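Side-chain contacts in Acarbose/maltose binding protein GacH (Streptomyces glaucescens, PDB 3K01), which binds acarbose as the solute receptor of an ABC transporter and probably maltose as well: residues A[262-267]-A[354-359]; A[111-116]-A[134-139]; A[91-96]-A[371-376]. All coordinates share one frame; numbering follows the deposited sequence. Where two conformers were deposited one is given.

Interaction 1 of 3, residues A[262-267]-A[354-359]; sequences WAIEDV and KFFKPA
I264, the residue that meets F355 and F356, stands in a helical turn whose backbone is closed by the bond from V267 N to A263 O, 3.0 Å long. No hydrogen bond crosses to residues 354-359, and the contact is purely apolar: one branched side chain pushed against two consecutive phenylalanines. The I264 arm comes at F356 head-on, from the opposite direction, and touches it at the ring edge, with CG1 in the ring plane and 3.8 Å from F356 CE2. Its terminal methyl reaches further and serves both rings, I264 CD1 lying 3.9 Å from F356 CE2 and 3.9 Å from F355 CD2. Toward F355 the approach is oblique. The two rings are turned nearly perpendicular to each other, so the methyl meets the edge of one ring and slants onto the other. I264 arrives there because CG1 is swung beside its backbone N, anti to the carbonyl carbon (chi1 -69°), which leaves CG2 anti to the backbone N. About 128 Å² is buried between the segments, I264 supplying roughly half. Further along residues 354-359 the helix kinks, as the N atoms of P358 and A359 lack bonds to the preceding turn. Helix 264-268 thus packs, through I264, on helix 351-360, with strands beside both: I264 and F355 share L279 of strand 279-283, I264 also touches F146 and F356 touches A144 of strand 132-148, while D266, bonded to K250 and Q246, ties the first helix to helix 241-251.

Interaction 2 of 3, residues A[111-116]-A[134-139]; sequences PALDDG and YAVPQV
Between L113 and V136 the two backbones come nearest, CA to CA 7.1 Å, where a loop without regular structure passes strand 132-148. The side chains meet through single methyls: L113 CD2 lies 3.7 Å from V136 CG1, the leucine arm crossing the valine at a slant. L113 leaves its backbone obliquely to the strand, and it is the end of the chain, with CD1 extended (chi2 -172°), that brings CD2 in. V136, by contrast, points its CB toward the loop, and CG1, set beside its own N (chi1 -66°), also packs 3.7 Å from the carbonyl oxygen A112 O. Strand 132-148, to which V136 belongs, runs antiparallel to strand 293-302 in the large mixed sheet, V136 pairing with L300; two residues on, Q138 and V139 both face W298 and form a classic beta bulge. Around the V136 methyls helix 309-320 adds to the packing: V316 touches both A112 and V136, Y313 adds to A112, and S320 to V136. The same helix holds the loop by charge, K317 forming a salt bridge with D114. A135 turns the other way, onto N299 and S301.

Interaction 3 of 3, residues A[91-96]-A[371-376]; sequences EVAWVA and EGNALF
N373 holds its amide nearly at right angles to the W94 indole, the two planes 88° apart, with the methyl of A93 tucked beside them. That methyl is the main point of touch: A93 CB sits 3.6 Å from N373 OD1 and 3.7 Å from N373 ND2, off the amide plane and obliquely between its two polar ends. The amide nitrogen then reaches the indole at its edge, close to the ring plane, N373 ND2 lying 4.2 Å from W94 CD1. This is van der Waals contact, with no hydrogen bond between the segments. The W94 CB points away from residues 371-376, yet with CG beside the backbone N (chi1 -64°) and CD1 nearly eclipsing CA (chi2 3°) the CD1 edge comes nearer. E91 CB covers one indole face, 3.5 Å above the ring plane and toward its rim. In the conformer given, one of two, the E91 carboxylate N-caps helix 92-100: OE1 accepts from A93 N at 3.0 Å, met from above the carboxylate plane. Strand 87-91 thus runs into helix 92-100 with E91 at the N-cap position, and A93 faces N373. N373 itself opens a short 3-10 segment, 373-375, ahead of helix 376-387. Beyond the pair, W298 of strand 293-302 meets W94 edge to face, A70 and N71 of helix 67-79 also touch the indole, and R366 touches N373.

Interactions 2 and 3 are in direct contact: V95 CG2 packs 3.9 Å from A135 CB, and V95 CG1 likewise 3.9 Å from Y134 CB, although their centres are 19 Å apart. W298 joins them too, facing the bulge of 134-139 and the indole of W94. Interaction 1 stands apart, its centre 26 Å from that of interaction 2 and 23 Å from that of interaction 3, on the opposite side of the chain's centre from the latter. Strand 132-148 nevertheless spans interactions 1 and 2, its later residues meeting I264 and F356. Such a spread is consistent with the two-lobed fold of solute-binding proteins, whose ligand generally lies between the lobes.

Interaction 1 of 3, residues A[262-267]-A[354-359]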
loop_
_atom_site.group_PDB
_atom_site.type_symbol
_atom_site.label_atom_id
_atom_site.label_comp_id
_atom_site.label_asym_id
_atom_site.label_seq_id
_atom_site.Cartn_x
_atom_site.Cartn_y
_atom_site.Cartn_z
ATOM N N TRP A 262 -9.170 2.559 -1.344
ATOM C CA TRP A 262 -10.224 1.907 -0.581
ATOM C C TRP A 262 -11.233 2.900 0.004
ATOM O O TRP A 262 -12.306 2.490 0.459
ATOM C CB TRP A 262 -9.618 1.056 0.562
ATOM C CG TRP A 262 -8.709 1.848 1.415
ATOM C CD1 TRP A 262 -9.065 2.651 2.461
ATOM C CD2 TRP A 262 -7.288 1.963 1.287
ATOM N NE1 TRP A 262 -7.956 3.264 2.993
ATOM C CE2 TRP A 262 -6.848 2.846 2.293
ATOM C CE3 TRP A 262 -6.343 1.405 0.422
ATOM C CZ2 TRP A 262 -5.494 3.197 2.458
ATOM C CZ3 TRP A 262 -4.979 1.742 0.598
ATOM C CH2 TRP A 262 -4.577 2.645 1.597
ATOM N N ALA A 263 -10.904 4.190 0.015
ATOM C CA ALA A 263 -11.800 5.231 0.568
ATOM C C ALA A 263 -12.742 5.872 -0.441
ATOM O O ALA A 263 -13.646 6.618 -0.050
ATOM C CB ALA A 263 -10.998 6.316 1.248
ATOM N N ILE A 264 -12.470 5.690 -1.730
ATOM C CA ILE A 264 -13.171 6.437 -2.787
ATOM C C ILE A 264 -14.684 6.235 -2.762
ATOM O O ILE A 264 -15.425 7.212 -2.816
ATOM C CB ILE A 264 -12.566 6.103 -4.165
ATOM C CG1 ILE A 264 -11.134 6.669 -4.288
ATOM C CG2 ILE A 264 -13.467 6.615 -5.290
ATOM C CD1 ILE A 264 -11.043 8.162 -4.424
ATOM N N GLU A 265 -15.136 4.998 -2.684
ATOM C CA GLU A 265 -16.581 4.786 -2.715
ATOM C C GLU A 265 -17.264 5.403 -1.498
ATOM O O GLU A 265 -18.331 6.023 -1.621
ATOM C CB GLU A 265 -16.915 3.303 -2.892
ATOM C CG GLU A 265 -16.554 2.812 -4.299
ATOM C CD GLU A 265 -17.265 3.595 -5.399
ATOM O OE1 GLU A 265 -18.505 3.714 -5.322
ATOM O OE2 GLU A 265 -16.602 4.119 -6.327
ATOM N N ASP A 266 -16.659 5.272 -0.320
ATOM C CA ASP A 266 -17.236 5.892 0.853
ATOM C C ASP A 266 -17.302 7.417 0.702
ATOM O O ASP A 266 -18.297 8.051 1.079
ATOM C CB ASP A 266 -16.450 5.482 2.107
ATOM C CG ASP A 266 -17.095 5.979 3.392
ATOM O OD1 ASP A 266 -18.327 5.879 3.553
ATOM O OD2 ASP A 266 -16.367 6.497 4.259
ATOM N N VAL A 267 -16.252 8.023 0.152
ATOM C CA VAL A 267 -16.248 9.476 -0.024
ATOM C C VAL A 267 -17.400 9.882 -0.935
ATOM O O VAL A 267 -18.088 10.881 -0.699
ATOM C CB VAL A 267 -14.893 9.992 -0.579
ATOM C CG1 VAL A 267 -15.045 11.429 -1.103
ATOM C CG2 VAL A 267 -13.819 9.862 0.507
ATOM N N LYS A 354 -7.084 7.407 -12.966
ATOM C CA LYS A 354 -7.017 8.863 -13.090
ATOM C C LYS A 354 -6.766 9.525 -11.739
ATOM O O LYS A 354 -5.984 10.472 -11.635
ATOM C CB LYS A 354 -8.293 9.421 -13.714
ATOM C CG LYS A 354 -8.425 9.047 -15.172
ATOM C CD LYS A 354 -9.708 9.604 -15.819
ATOM C CE LYS A 354 -10.990 9.067 -15.169
ATOM N NZ LYS A 354 -12.197 9.637 -15.896
ATOM N N PHE A 355 -7.448 9.041 -10.700
ATOM C CA PHE A 355 -7.238 9.598 -9.364
ATOM C C PHE A 355 -5.850 9.319 -8.815
ATOM O O PHE A 355 -5.269 10.212 -8.189
ATOM C CB PHE A 355 -8.233 9.042 -8.351
ATOM C CG PHE A 355 -9.611 9.659 -8.373
ATOM C CD1 PHE A 355 -9.781 11.040 -8.418
ATOM C CD2 PHE A 355 -10.734 8.850 -8.239
ATOM C CE1 PHE A 355 -11.062 11.600 -8.371
ATOM C CE2 PHE A 355 -12.036 9.421 -8.208
ATOM C CZ PHE A 355 -12.167 10.783 -8.259
ATOM N N PHE A 356 -5.323 8.103 -9.018
ATOM C CA PHE A 356 -4.170 7.619 -8.240
ATOM C C PHE A 356 -2.849 7.455 -8.909
ATOM O O PHE A 356 -1.849 7.286 -8.225
ATOM C CB PHE A 356 -4.493 6.311 -7.507
ATOM C CG PHE A 356 -5.309 6.537 -6.282
ATOM C CD1 PHE A 356 -4.722 6.790 -5.048
ATOM C CD2 PHE A 356 -6.680 6.582 -6.390
ATOM C CE1 PHE A 356 -5.545 7.061 -3.927
ATOM C CE2 PHE A 356 -7.471 6.833 -5.283
ATOM C CZ PHE A 356 -6.884 7.075 -4.067
ATOM N N LYS A 357 -2.791 7.459 -10.235
ATOM C CA LYS A 357 -1.494 7.203 -10.831
ATOM C C LYS A 357 -0.406 8.218 -10.428
ATOM O O LYS A 357 0.715 7.803 -10.112
ATOM C CB LYS A 357 -1.575 6.961 -12.334
ATOM C CG LYS A 357 -0.239 6.476 -12.967
ATOM C CD LYS A 357 0.430 5.323 -12.188
ATOM C CE LYS A 357 1.459 4.550 -13.006
ATOM N NZ LYS A 357 2.501 5.377 -13.586
ATOM N N PRO A 358 -0.706 9.532 -10.411
ATOM C CA PRO A 358 0.348 10.427 -9.939
ATOM C C PRO A 358 0.807 10.124 -8.508
ATOM O O PRO A 358 1.997 10.205 -8.199
ATOM C CB PRO A 358 -0.304 11.819 -10.057
ATOM C CG PRO A 358 -1.301 11.639 -11.198
ATOM C CD PRO A 358 -1.879 10.274 -10.938
ATOM N N ALA A 359 -0.126 9.728 -7.642
ATOM C CA ALA A 359 0.247 9.327 -6.278
ATOM C C ALA A 359 1.114 8.062 -6.280
ATOM O O ALA A 359 2.117 7.963 -5.565
ATOM C CB ALA A 359 -1.013 9.113 -5.452
#

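Interaction 2 of 3, residues A[111-116]-A[134-139]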
loop_
_atom_site.group_PDB
_atom_site.type_symbol
_atom_site.label_atom_id
_atom_site.label_comp_id
_atom_site.label_asym_id
_atom_site.label_seq_id
_atom_site.Cartn_x
_atom_site.Cartn_y
_atom_site.Cartn_z
ATOM N N PRO A 111 10.481 -20.232 -15.136
ATOM C CA PRO A 111 9.580 -19.663 -16.142
ATOM C C PRO A 111 8.554 -18.723 -15.517
ATOM O O PRO A 111 7.788 -18.081 -16.235
ATOM C CB PRO A 111 8.880 -20.897 -16.715
ATOM C CG PRO A 111 9.861 -21.999 -16.528
ATOM C CD PRO A 111 10.575 -21.699 -15.241
ATOM N N ALA A 112 8.460 -18.583 -14.192
ATOM C CA ALA A 112 7.479 -17.660 -13.578
ATOM C C ALA A 112 7.715 -16.189 -13.916
ATOM O O ALA A 112 6.831 -15.389 -13.894
ATOM C CB ALA A 112 7.450 -17.833 -12.054
ATOM N N LEU A 113 8.956 -15.836 -14.172
ATOM C CA LEU A 113 9.382 -14.469 -14.278
ATOM C C LEU A 113 9.407 -13.980 -15.717
ATOM O O LEU A 113 9.721 -12.910 -15.956
ATOM C CB LEU A 113 10.771 -14.278 -13.584
ATOM C CG LEU A 113 10.873 -14.667 -12.106
ATOM C CD1 LEU A 113 12.189 -14.233 -11.573
ATOM C CD2 LEU A 113 9.729 -14.025 -11.290
ATOM N N ASP A 114 8.945 -14.752 -16.632
ATOM C CA ASP A 114 9.004 -14.366 -18.064
ATOM C C ASP A 114 8.473 -12.953 -18.432
ATOM O O ASP A 114 9.000 -12.369 -19.352
ATOM C CB ASP A 114 8.310 -15.417 -18.951
ATOM C CG ASP A 114 8.981 -16.791 -18.905
ATOM O OD1 ASP A 114 10.219 -16.844 -18.731
ATOM O OD2 ASP A 114 8.254 -17.808 -19.033
ATOM N N ASP A 115 7.524 -12.360 -17.724
ATOM C CA ASP A 115 7.250 -10.959 -18.053
ATOM C C ASP A 115 7.997 -10.020 -17.111
ATOM O O ASP A 115 7.659 -9.948 -15.929
ATOM C CB ASP A 115 5.747 -10.679 -17.994
ATOM C CG ASP A 115 4.989 -11.328 -19.135
ATOM O OD1 ASP A 115 5.635 -11.747 -20.118
ATOM O OD2 ASP A 115 3.747 -11.462 -19.137
ATOM N N GLY A 116 9.006 -9.294 -17.603
ATOM C CA GLY A 116 10.025 -8.855 -16.641
ATOM C C GLY A 116 10.225 -7.395 -16.194
ATOM O O GLY A 116 10.075 -7.091 -15.010
ATOM N N TYR A 134 10.785 -13.957 -4.813
ATOM C CA TYR A 134 9.822 -14.884 -4.259
ATOM C C TYR A 134 8.381 -14.572 -4.642
ATOM O O TYR A 134 7.444 -15.120 -4.049
ATOM C CB TYR A 134 9.943 -14.929 -2.729
ATOM C CG TYR A 134 11.247 -15.507 -2.244
ATOM C CD1 TYR A 134 11.395 -16.889 -2.125
ATOM C CD2 TYR A 134 12.312 -14.689 -1.891
ATOM C CE1 TYR A 134 12.596 -17.439 -1.672
ATOM C CE2 TYR A 134 13.508 -15.230 -1.455
ATOM C CZ TYR A 134 13.631 -16.583 -1.334
ATOM O OH TYR A 134 14.833 -17.130 -0.892
ATOM N N ALA A 135 8.189 -13.684 -5.605
ATOM C CA ALA A 135 6.827 -13.347 -6.016
ATOM C C ALA A 135 6.867 -12.707 -7.375
ATOM O O ALA A 135 7.937 -12.359 -7.872
ATOM C CB ALA A 135 6.148 -12.391 -4.984
ATOM N N VAL A 136 5.680 -12.521 -7.942
ATOM C CA VAL A 136 5.477 -11.652 -9.104
ATOM C C VAL A 136 4.421 -10.588 -8.720
ATOM O O VAL A 136 3.501 -10.867 -7.960
ATOM C CB VAL A 136 5.027 -12.412 -10.379
ATOM C CG1 VAL A 136 6.160 -13.327 -10.852
ATOM C CG2 VAL A 136 3.751 -13.229 -10.134
ATOM N N PRO A 137 4.553 -9.371 -9.253
ATOM C CA PRO A 137 3.611 -8.304 -8.846
ATOM C C PRO A 137 2.239 -8.465 -9.447
ATOM O O PRO A 137 2.078 -8.965 -10.570
ATOM C CB PRO A 137 4.273 -7.027 -9.394
ATOM C CG PRO A 137 5.719 -7.413 -9.656
ATOM C CD PRO A 137 5.586 -8.838 -10.149
ATOM N N GLN A 138 1.237 -7.992 -8.717
ATOM C CA GLN A 138 -0.149 -8.069 -9.177
ATOM C C GLN A 138 -0.814 -6.681 -9.191
ATOM O O GLN A 138 -1.137 -6.169 -10.270
ATOM C CB GLN A 138 -0.945 -9.052 -8.344
ATOM C CG GLN A 138 -2.323 -9.317 -8.903
ATOM C CD GLN A 138 -3.200 -10.002 -7.912
ATOM O OE1 GLN A 138 -3.304 -9.548 -6.768
ATOM N NE2 GLN A 138 -3.835 -11.130 -8.306
ATOM N N VAL A 139 -0.987 -6.058 -8.019
ATOM C CA VAL A 139 -1.580 -4.710 -7.974
ATOM C C VAL A 139 -0.801 -3.855 -6.982
ATOM O O VAL A 139 -0.131 -4.365 -6.068
ATOM C CB VAL A 139 -3.080 -4.733 -7.572
ATOM C CG1 VAL A 139 -3.946 -5.440 -8.625
ATOM C CG2 VAL A 139 -3.269 -5.370 -6.247
#

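Interaction 3 of 3, residues A[91-96]-A[371-376]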
loop_
_atom_site.group_PDB
_atom_site.type_symbol
_atom_site.label_atom_id
_atom_site.label_comp_id
_atom_site.label_asym_id
_atom_site.label_seq_id
_atom_site.Cartn_x
_atom_site.Cartn_y
_atom_site.Cartn_z
ATOM N N GLU A 91 0.476 -10.020 0.335
ATOM C CA GLU A 91 0.568 -8.575 0.439
ATOM C C GLU A 91 2.043 -8.208 0.298
ATOM O O GLU A 91 2.911 -9.044 0.543
ATOM C CB GLU A 91 -0.004 -8.135 1.776
ATOM C CG GLU A 91 -0.452 -6.696 1.828
ATOM C CD GLU A 91 0.552 -5.781 2.511
ATOM O OE1 GLU A 91 1.519 -6.265 3.158
ATOM O OE2 GLU A 91 0.359 -4.552 2.426
ATOM N N VAL A 92 2.353 -6.977 -0.112
ATOM C CA VAL A 92 3.751 -6.644 -0.364
ATOM C C VAL A 92 4.686 -6.982 0.814
ATOM O O VAL A 92 5.794 -7.481 0.598
ATOM C CB VAL A 92 3.965 -5.196 -0.825
ATOM C CG1 VAL A 92 3.390 -4.964 -2.235
ATOM C CG2 VAL A 92 3.423 -4.152 0.177
ATOM N N ALA A 93 4.267 -6.712 2.046
ATOM C CA ALA A 93 5.106 -7.005 3.227
ATOM C C ALA A 93 5.153 -8.502 3.522
ATOM O O ALA A 93 6.074 -8.990 4.190
ATOM C CB ALA A 93 4.596 -6.261 4.466
ATOM N N TRP A 94 4.162 -9.251 3.043
ATOM C CA TRP A 94 4.094 -10.679 3.356
ATOM C C TRP A 94 5.137 -11.470 2.570
ATOM O O TRP A 94 5.442 -12.597 2.966
ATOM C CB TRP A 94 2.721 -11.276 3.084
ATOM C CG TRP A 94 1.595 -10.750 3.910
ATOM C CD1 TRP A 94 1.633 -9.747 4.843
ATOM C CD2 TRP A 94 0.234 -11.159 3.789
ATOM N NE1 TRP A 94 0.356 -9.537 5.327
ATOM C CE2 TRP A 94 -0.516 -10.394 4.701
ATOM C CE3 TRP A 94 -0.426 -12.114 2.998
ATOM C CZ2 TRP A 94 -1.908 -10.534 4.827
ATOM C CZ3 TRP A 94 -1.808 -12.263 3.135
ATOM C CH2 TRP A 94 -2.522 -11.477 4.051
ATOM N N VAL A 95 5.662 -10.935 1.469
ATOM C CA VAL A 95 6.685 -11.668 0.728
ATOM C C VAL A 95 7.873 -11.956 1.633
ATOM O O VAL A 95 8.261 -13.124 1.769
ATOM C CB VAL A 95 7.113 -10.916 -0.533
ATOM C CG1 VAL A 95 8.229 -11.692 -1.257
ATOM C CG2 VAL A 95 5.923 -10.732 -1.455
ATOM N N ALA A 96 8.444 -10.935 2.254
ATOM C CA ALA A 96 9.583 -11.153 3.143
ATOM C C ALA A 96 9.168 -11.918 4.394
ATOM O O ALA A 96 9.943 -12.739 4.893
ATOM C CB ALA A 96 10.220 -9.853 3.515
ATOM N N GLU A 371 10.822 -8.441 9.479
ATOM C CA GLU A 371 10.178 -7.658 10.528
ATOM C C GLU A 371 9.487 -6.408 10.020
ATOM O O GLU A 371 9.123 -5.555 10.824
ATOM C CB GLU A 371 11.228 -7.232 11.558
ATOM C CG GLU A 371 11.983 -8.379 12.190
ATOM C CD GLU A 371 13.256 -8.752 11.438
ATOM O OE1 GLU A 371 13.467 -8.351 10.252
ATOM O OE2 GLU A 371 14.069 -9.465 12.076
ATOM N N GLY A 372 9.296 -6.283 8.705
ATOM C CA GLY A 372 8.718 -5.038 8.176
ATOM C C GLY A 372 7.453 -4.606 8.896
ATOM O O GLY A 372 7.316 -3.441 9.258
ATOM N N ASN A 373 6.528 -5.527 9.107
ATOM C CA ASN A 373 5.263 -5.139 9.729
ATOM C C ASN A 373 5.404 -4.786 11.210
ATOM O O ASN A 373 4.669 -3.921 11.716
ATOM C CB ASN A 373 4.152 -6.158 9.424
ATOM C CG ASN A 373 3.405 -5.834 8.112
ATOM O OD1 ASN A 373 3.503 -4.721 7.572
ATOM N ND2 ASN A 373 2.648 -6.810 7.607
ATOM N N ALA A 374 6.396 -5.371 11.872
ATOM C CA ALA A 374 6.665 -5.095 13.273
ATOM C C ALA A 374 7.172 -3.657 13.462
ATOM O O ALA A 374 7.153 -3.129 14.566
ATOM C CB ALA A 374 7.697 -6.098 13.809
ATOM N N LEU A 375 7.618 -3.018 12.392
ATOM C CA LEU A 375 8.128 -1.644 12.481
ATOM C C LEU A 375 7.006 -0.619 12.681
ATOM O O LEU A 375 7.299 0.530 13.036
ATOM C CB LEU A 375 8.932 -1.274 11.227
ATOM C CG LEU A 375 10.128 -2.178 10.958
ATOM C CD1 LEU A 375 10.862 -1.668 9.729
ATOM C CD2 LEU A 375 11.071 -2.259 12.166
ATOM N N PHE A 376 5.748 -1.012 12.466
ATOM C CA PHE A 376 4.648 -0.050 12.564
ATOM C C PHE A 376 4.247 0.262 13.994
ATOM O O PHE A 376 3.925 1.408 14.304
ATOM C CB PHE A 376 3.443 -0.549 11.753
ATOM C CG PHE A 376 3.620 -0.381 10.273
ATOM C CD1 PHE A 376 3.540 0.879 9.695
ATOM C CD2 PHE A 376 3.866 -1.487 9.476
ATOM C CE1 PHE A 376 3.697 1.047 8.322
ATOM C CE2 PHE A 376 4.045 -1.337 8.098
ATOM C CZ PHE A 376 3.957 -0.074 7.522
#